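Local coordinates for Tetur07g02040 (Tetranychus urticae, PDB 6BDJ), which catalyses intradiol ring cleavage as a dioxygenase, using a mononuclear non-haem ferric iron, in a polyphagous spider mite, at the Fe (III) ion site. Residues are numbered along the deposited sequence; one frame, centred on the assembly and turned at random.

The Fe (III) ion site. Residues 45, 96, 144-145, 147, 149. With FE (Fe (III) ion), chain B.
His147 has CG wedged between its own backbone N and carbonyl carbon (chi1 58°), whereas Tyr96 and His149 hold CG anti to the carbonyl carbon; these turns bring three ring tips onto the ferric ion. The phenol oxygen OH of Tyr96 lies 1.9 Å from FE, a short bond that suggests a phenolate. The imidazoles bind tip-on, NE2 of His149 at 2.3 Å from FE. NE2 of His147 makes the longest of the bonds seen, 2.5 Å to FE. Water 1 is a further ligand, its O 2.2 Å from FE. Water 1 and His147 NE2 subtend 146° at the metal, far from a trans pair; Tyr141, also an iron ligand of this protein, is not bound to the metal in this model, so the shell may be incomplete. Behind His147, ND1 donates to the carbonyl O of Thr145 at 2.7 Å, nearly straight (168° at H) and in the ring plane, which fixes the imidazole's rotation and turns NE2 to the metal. NH1 of Arg144 sits 3.5 Å above one face of this ring, out toward its rim. CD2 of Tyr45 lies 3.3 Å above the Tyr96 ring plane, towards the rim, which probably limits the phenol's swing on that side. An alanine in place of His147 would remove both the NE2 ligand and the ND1 donor, and would probably loosen iron binding. In this intradiol catalytic centre, ferric iron activates the catechol-type substrate for attack by dioxygen.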
loop_
_atom_site.group_PDB
_atom_site.type_symbol
_atom_site.label_atom_id
_atom_site.label_comp_id
_atom_site.label_asym_id
_atom_site.label_seq_id
_atom_site.Cartn_x
_atom_site.Cartn_y
_atom_site.Cartn_z
ATOM N N TYR A 45 -4.040 -8.180 -7.305
ATOM C CA TYR A 45 -3.085 -8.975 -6.538
ATOM C C TYR A 45 -3.283 -9.043 -5.038
ATOM O O TYR A 45 -2.354 -9.474 -4.319
ATOM C CB TYR A 45 -1.660 -8.547 -6.877
ATOM C CG TYR A 45 -1.374 -8.575 -8.373
ATOM C CD1 TYR A 45 -1.670 -9.697 -9.148
ATOM C CD2 TYR A 45 -0.840 -7.468 -9.010
ATOM C CE1 TYR A 45 -1.390 -9.730 -10.504
ATOM C CE2 TYR A 45 -0.564 -7.473 -10.381
ATOM C CZ TYR A 45 -0.834 -8.611 -11.122
ATOM O OH TYR A 45 -0.561 -8.611 -12.465
ATOM N N TYR A 96 4.949 -9.118 -7.760
ATOM C CA TYR A 96 4.106 -9.360 -6.609
ATOM C C TYR A 96 4.236 -10.820 -6.209
ATOM O O TYR A 96 4.111 -11.709 -7.049
ATOM C CB TYR A 96 2.649 -9.099 -6.941
ATOM C CG TYR A 96 2.291 -7.632 -6.968
ATOM C CD1 TYR A 96 1.909 -6.990 -5.822
ATOM C CD2 TYR A 96 2.369 -6.900 -8.146
ATOM C CE1 TYR A 96 1.560 -5.642 -5.831
ATOM C CE2 TYR A 96 2.021 -5.550 -8.179
ATOM C CZ TYR A 96 1.607 -4.923 -7.013
ATOM O OH TYR A 96 1.306 -3.594 -7.034
ATOM N N ARG A 144 2.103 1.742 -14.681
ATOM C CA ARG A 144 1.715 2.135 -13.337
ATOM C C ARG A 144 2.829 2.921 -12.666
ATOM O O ARG A 144 4.018 2.659 -12.840
ATOM C CB ARG A 144 1.402 0.916 -12.458
ATOM C CG ARG A 144 0.109 0.184 -12.791
ATOM C CD ARG A 144 -1.145 1.060 -12.676
ATOM N NE ARG A 144 -1.123 2.017 -11.564
ATOM C CZ ARG A 144 -1.637 1.809 -10.348
ATOM N NH1 ARG A 144 -1.568 2.773 -9.444
ATOM N NH2 ARG A 144 -2.225 0.651 -10.038
ATOM N N THR A 145 2.413 3.880 -11.856
ATOM C CA THR A 145 3.320 4.664 -11.053
ATOM C C THR A 145 3.573 3.882 -9.743
ATOM O O THR A 145 2.750 3.029 -9.356
ATOM C CB THR A 145 2.717 6.063 -10.818
ATOM O OG1 THR A 145 3.594 6.865 -10.010
ATOM C CG2 THR A 145 1.292 5.990 -10.214
ATOM N N HIS A 147 3.582 2.522 -6.084
ATOM C CA HIS A 147 2.598 2.613 -5.028
ATOM C C HIS A 147 2.611 1.411 -4.140
ATOM O O HIS A 147 3.164 0.366 -4.501
ATOM C CB HIS A 147 1.217 2.673 -5.639
ATOM C CG HIS A 147 0.908 1.499 -6.500
ATOM N ND1 HIS A 147 1.334 1.409 -7.805
ATOM C CD2 HIS A 147 0.245 0.351 -6.238
ATOM C CE1 HIS A 147 0.901 0.277 -8.333
ATOM N NE2 HIS A 147 0.289 -0.415 -7.385
ATOM N N HIS A 149 -0.382 -0.793 -2.048
ATOM C CA HIS A 149 -1.782 -0.987 -1.770
ATOM C C HIS A 149 -2.062 -1.182 -0.312
ATOM O O HIS A 149 -1.200 -1.674 0.422
ATOM C CB HIS A 149 -2.280 -2.235 -2.413
ATOM C CG HIS A 149 -2.230 -2.231 -3.882
ATOM N ND1 HIS A 149 -3.336 -1.919 -4.657
ATOM C CD2 HIS A 149 -1.235 -2.546 -4.732
ATOM C CE1 HIS A 149 -3.012 -2.045 -5.929
ATOM N NE2 HIS A 149 -1.746 -2.422 -5.996
HETATM FE FE FE B . -0.287 -2.778 -7.788
HETATM O O HOH W 1 -1.795 -4.157 -8.511
#